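Local coordinates for protein similar to metal-dependent hydrolase (Staphylococcus aureus subsp. aureus Mu50, PDB 3ESH), which is probably a metal-dependent hydrolase of the metallo-beta-lactamase superfamily, whose exact substrate is not known, at residues Ile237-Phe240 with Ile241-Tyr245; Tyr225-Gln228 with Ser229-Glu232. All blocks are in the same frame, centred on the assembly; numbering follows the deposited sequence.

Contact 1 (Ile237-Phe240 with Ile241-Tyr245); sequences IPYF and IQQQY
The ring of F240 turns its edge to the face of Y245, an edge-to-face aromatic pair with centroids 4.6 Å apart and planes at 57°. CD1 of F240 sits over the centre of the tyrosine ring, 3.6 Å from Y245 CE2, while CB of Q243 lies at the edge of that same ring. The other flat group, the Y239 ring, has CG of Q243 over one face, offset toward the rim and 3.6 Å from Y239 CZ. This is a CH-pi contact, and the glutamine amide plane lies only 9° from the ring plane. The first torsion of Q243, with CG beside the backbone N, brings CG over that face; the bend at chi2 then turns the amide nearly parallel to the ring and toward Q242, where Q243 NE2 donates to Q242 OE1 at 2.6 Å, with the acceptor in the amide plane of Q243.

I237 and I241 run side by side, CG2 to CD1, one helical turn apart; these branched apolar residues suit a buried flank, where I237 packs on M204 and F208, I241 on F247 and Y260.

All this marks the end of helix 226-242, closed by a Schellman motif. Q244, with positive phi (59°), is its C-prime residue: Q244 N bonds to I241 O, and Y245 N reaches F240 O at 2.8 Å. The last carbonyls thus gain donors where the helix can supply no more, while the F240-Y245 pair, packed on V202, adds an apolar contact across the helix end.

Contact 2 (Tyr225-Gln228 with Ser229-Glu232); sequences YPMQ and SIRE
The side chains of Q228 and E232, one turn apart at the N-terminal end of helix 226-242, where Y225 is the N-cap, cross with the amide and carboxylate planes 22° apart. Q228 NE2 comes within 2.9 Å of E232 OE2, but the angle is too poor for a hydrogen bond; the amide instead donates to the carbonyl of S182, and E232 OE1 forms a salt bridge with R235. Both chains bend at chi2, which folds their polar ends toward one another.

R231 takes a different course. Its chain is extended from CG to NE, passing Q228 with CD 3.7 Å from Q228 OE1, and the guanidinium plane lies 30° from the amide. That length carries the charge to D136 of the second subunit, where a salt bridge forms, so arginine suits this position at a subunit interface.

On another flank, M227, a selenomethionine, lies alongside I230 and points the same way, CE 3.9 Å from I230 CD1; flexible and branched apolar chains pack there against R147 of the third subunit.

P226 fits the first turn because its nitrogen needs no hydrogen-bond acceptor. S229, small enough for a buried site, gives its OG to D223 OD2. The turn begins at Y225 O, which accepts from both Q228 N at 2.9 Å and S229 N at 3.2 Å.

Contact 2 and contact 1 mark the beginning and end of one helix, 226-242, in that order along the chain. Their centres are 18 Å apart and their nearest atoms about 5 Å, so they do not touch; the intervening residues of the helix connect them. Contact 2 starts the helix near loops holding S182 and V219, with S229 close to a possible, unconfirmed metal site formed by H110, H185 and D206. Contact 1 ends it against strands 199-203 and 246-248, neighbours in one mixed sheet. The helix thus runs from loops near the possible metal site to the sheet, and both ends meet the second subunit.

Contact 1 (Ile237-Phe240 with Ile241-Tyr245)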
loop_
_atom_site.group_PDB
_atom_site.type_symbol
_atom_site.label_atom_id
_atom_site.label_comp_id
_atom_site.label_asym_id
_atom_site.label_seq_id
_atom_site.Cartn_x
_atom_site.Cartn_y
_atom_site.Cartn_z
ATOM N N ILE A 237 -25.643 -2.354 4.108
ATOM C CA ILE A 237 -26.928 -2.581 4.764
ATOM C C ILE A 237 -27.881 -1.380 4.771
ATOM O O ILE A 237 -29.041 -1.510 4.381
ATOM C CB ILE A 237 -26.706 -3.138 6.191
ATOM C CG1 ILE A 237 -26.029 -4.506 6.079
ATOM C CG2 ILE A 237 -28.021 -3.273 6.933
ATOM C CD1 ILE A 237 -25.676 -5.164 7.405
ATOM N N PRO A 238 -27.416 -0.198 5.205
ATOM C CA PRO A 238 -28.331 0.948 5.204
ATOM C C PRO A 238 -28.821 1.285 3.784
ATOM O O PRO A 238 -29.970 1.671 3.585
ATOM C CB PRO A 238 -27.479 2.069 5.804
ATOM C CG PRO A 238 -26.573 1.330 6.748
ATOM C CD PRO A 238 -26.171 0.124 5.925
ATOM N N TYR A 239 -27.931 1.135 2.808
ATOM C CA TYR A 239 -28.267 1.412 1.413
ATOM C C TYR A 239 -29.281 0.408 0.875
ATOM O O TYR A 239 -30.293 0.788 0.298
ATOM C CB TYR A 239 -27.008 1.367 0.546
ATOM C CG TYR A 239 -27.288 1.481 -0.937
ATOM C CD1 TYR A 239 -27.664 2.700 -1.504
ATOM C CD2 TYR A 239 -27.245 0.355 -1.757
ATOM C CE1 TYR A 239 -27.997 2.794 -2.848
ATOM C CE2 TYR A 239 -27.579 0.436 -3.098
ATOM C CZ TYR A 239 -27.955 1.658 -3.641
ATOM O OH TYR A 239 -28.300 1.732 -4.976
ATOM N N PHE A 240 -28.999 -0.877 1.056
ATOM C CA PHE A 240 -29.893 -1.917 0.591
ATOM C C PHE A 240 -31.271 -1.810 1.244
ATOM O O PHE A 240 -32.291 -2.140 0.625
ATOM C CB PHE A 240 -29.295 -3.296 0.861
ATOM C CG PHE A 240 -28.109 -3.621 0.002
ATOM C CD1 PHE A 240 -28.146 -3.387 -1.377
ATOM C CD2 PHE A 240 -26.958 -4.173 0.560
ATOM C CE1 PHE A 240 -27.052 -3.702 -2.185
ATOM C CE2 PHE A 240 -25.861 -4.492 -0.239
ATOM C CZ PHE A 240 -25.906 -4.255 -1.610
ATOM N N ILE A 241 -31.302 -1.356 2.492
ATOM C CA ILE A 241 -32.566 -1.194 3.196
ATOM C C ILE A 241 -33.311 0.002 2.614
ATOM O O ILE A 241 -34.496 -0.075 2.321
ATOM C CB ILE A 241 -32.345 -0.997 4.714
ATOM C CG1 ILE A 241 -31.922 -2.326 5.350
ATOM C CG2 ILE A 241 -33.619 -0.490 5.374
ATOM C CD1 ILE A 241 -31.640 -2.245 6.842
ATOM N N GLN A 242 -32.596 1.101 2.423
ATOM C CA GLN A 242 -33.192 2.314 1.871
ATOM C C GLN A 242 -33.785 2.012 0.490
ATOM O O GLN A 242 -34.796 2.586 0.102
ATOM C CB GLN A 242 -32.122 3.406 1.771
ATOM C CG GLN A 242 -32.630 4.804 1.429
ATOM C CD GLN A 242 -33.091 4.942 -0.014
ATOM O OE1 GLN A 242 -32.376 4.577 -0.951
ATOM N NE2 GLN A 242 -34.290 5.480 -0.201
ATOM N N GLN A 243 -33.153 1.091 -0.234
ATOM C CA GLN A 243 -33.594 0.700 -1.568
ATOM C C GLN A 243 -34.603 -0.441 -1.547
ATOM O O GLN A 243 -34.990 -0.961 -2.602
ATOM C CB GLN A 243 -32.390 0.303 -2.418
ATOM C CG GLN A 243 -31.480 1.467 -2.741
ATOM C CD GLN A 243 -32.083 2.384 -3.769
ATOM O OE1 GLN A 243 -32.224 2.006 -4.929
ATOM N NE2 GLN A 243 -32.454 3.592 -3.356
ATOM N N GLN A 244 -35.023 -0.827 -0.348
ATOM C CA GLN A 244 -36.005 -1.888 -0.177
ATOM C C GLN A 244 -35.585 -3.232 -0.769
ATOM O O GLN A 244 -36.367 -3.899 -1.452
ATOM C CB GLN A 244 -37.346 -1.462 -0.766
ATOM C CG GLN A 244 -37.953 -0.243 -0.097
ATOM C CD GLN A 244 -39.475 -0.221 -0.183
ATOM O OE1 GLN A 244 -40.116 0.759 0.202
ATOM N NE2 GLN A 244 -40.062 -1.310 -0.683
ATOM N N TYR A 245 -34.349 -3.625 -0.483
ATOM C CA TYR A 245 -33.806 -4.887 -0.959
ATOM C C TYR A 245 -34.258 -6.059 -0.098
ATOM O O TYR A 245 -34.570 -5.898 1.084
ATOM C CB TYR A 245 -32.283 -4.875 -0.910
ATOM C CG TYR A 245 -31.578 -4.420 -2.158
ATOM C CD1 TYR A 245 -31.606 -3.085 -2.561
ATOM C CD2 TYR A 245 -30.819 -5.315 -2.901
ATOM C CE1 TYR A 245 -30.882 -2.656 -3.676
ATOM C CE2 TYR A 245 -30.096 -4.900 -4.005
ATOM C CZ TYR A 245 -30.126 -3.573 -4.386
ATOM O OH TYR A 245 -29.366 -3.170 -5.451
#

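Contact 2 (Tyr225-Gln228 with Ser229-Glu232)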
loop_
_atom_site.group_PDB
_atom_site.type_symbol
_atom_site.label_atom_id
_atom_site.label_comp_id
_atom_site.label_asym_id
_atom_site.label_seq_id
_atom_site.Cartn_x
_atom_site.Cartn_y
_atom_site.Cartn_z
ATOM N N TYR A 225 -10.295 -10.104 7.987
ATOM C CA TYR A 225 -10.130 -8.648 8.049
ATOM C C TYR A 225 -11.411 -7.990 8.562
ATOM O O TYR A 225 -12.120 -7.302 7.825
ATOM C CB TYR A 225 -9.758 -8.094 6.676
ATOM C CG TYR A 225 -8.542 -8.771 6.083
ATOM C CD1 TYR A 225 -8.668 -9.940 5.334
ATOM C CD2 TYR A 225 -7.259 -8.280 6.327
ATOM C CE1 TYR A 225 -7.558 -10.609 4.841
ATOM C CE2 TYR A 225 -6.141 -8.933 5.843
ATOM C CZ TYR A 225 -6.295 -10.110 5.094
ATOM O OH TYR A 225 -5.176 -10.779 4.616
ATOM N N PRO A 226 -11.729 -8.209 9.850
ATOM C CA PRO A 226 -12.930 -7.636 10.472
ATOM C C PRO A 226 -13.134 -6.138 10.240
ATOM O O PRO A 226 -14.271 -5.693 10.127
ATOM C CB PRO A 226 -12.757 -7.992 11.956
ATOM C CG PRO A 226 -11.266 -8.189 12.100
ATOM C CD PRO A 226 -10.922 -8.933 10.844
HETATM N N MSE A 227 -12.063 -5.356 10.153
HETATM C CA MSE A 227 -12.240 -3.928 9.944
HETATM C C MSE A 227 -12.875 -3.643 8.567
HETATM O O MSE A 227 -13.635 -2.681 8.408
HETATM C CB MSE A 227 -10.903 -3.181 10.065
HETATM C CG MSE A 227 -10.249 -3.198 11.428
HETATM SE SE MSE A 227 -11.379 -2.467 12.861
HETATM C CE MSE A 227 -11.946 -4.083 13.531
ATOM N N GLN A 228 -12.560 -4.479 7.578
ATOM C CA GLN A 228 -13.115 -4.315 6.241
ATOM C C GLN A 228 -14.555 -4.827 6.219
ATOM O O GLN A 228 -15.385 -4.327 5.472
ATOM C CB GLN A 228 -12.248 -5.069 5.216
ATOM C CG GLN A 228 -12.809 -5.143 3.785
ATOM C CD GLN A 228 -12.865 -3.793 3.097
ATOM O OE1 GLN A 228 -12.112 -2.865 3.438
ATOM N NE2 GLN A 228 -13.740 -3.675 2.102
ATOM N N SER A 229 -14.835 -5.828 7.044
ATOM C CA SER A 229 -16.178 -6.388 7.137
ATOM C C SER A 229 -17.119 -5.319 7.669
ATOM O O SER A 229 -18.191 -5.101 7.137
ATOM C CB SER A 229 -16.199 -7.582 8.082
ATOM O OG SER A 229 -15.520 -8.668 7.505
ATOM N N ILE A 230 -16.703 -4.664 8.741
ATOM C CA ILE A 230 -17.497 -3.618 9.338
ATOM C C ILE A 230 -17.688 -2.482 8.324
ATOM O O ILE A 230 -18.798 -1.981 8.138
ATOM C CB ILE A 230 -16.810 -3.099 10.613
ATOM C CG1 ILE A 230 -16.731 -4.245 11.627
ATOM C CG2 ILE A 230 -17.558 -1.897 11.169
ATOM C CD1 ILE A 230 -15.812 -3.984 12.794
ATOM N N ARG A 231 -16.607 -2.085 7.662
ATOM C CA ARG A 231 -16.686 -1.025 6.680
ATOM C C ARG A 231 -17.767 -1.327 5.653
ATOM O O ARG A 231 -18.613 -0.489 5.377
ATOM C CB ARG A 231 -15.348 -0.845 5.963
ATOM C CG ARG A 231 -15.350 0.233 4.875
ATOM C CD ARG A 231 -14.018 0.245 4.114
ATOM N NE ARG A 231 -14.034 1.149 2.971
ATOM C CZ ARG A 231 -13.703 2.440 3.018
ATOM N NH1 ARG A 231 -13.319 2.995 4.166
ATOM N NH2 ARG A 231 -13.751 3.183 1.913
ATOM N N GLU A 232 -17.747 -2.529 5.094
ATOM C CA GLU A 232 -18.731 -2.920 4.076
ATOM C C GLU A 232 -20.155 -2.970 4.628
ATOM O O GLU A 232 -21.085 -2.461 4.004
ATOM C CB GLU A 232 -18.369 -4.280 3.466
ATOM C CG GLU A 232 -17.042 -4.305 2.756
ATOM C CD GLU A 232 -17.030 -3.448 1.502
ATOM O OE1 GLU A 232 -17.772 -3.763 0.546
ATOM O OE2 GLU A 232 -16.281 -2.459 1.474
#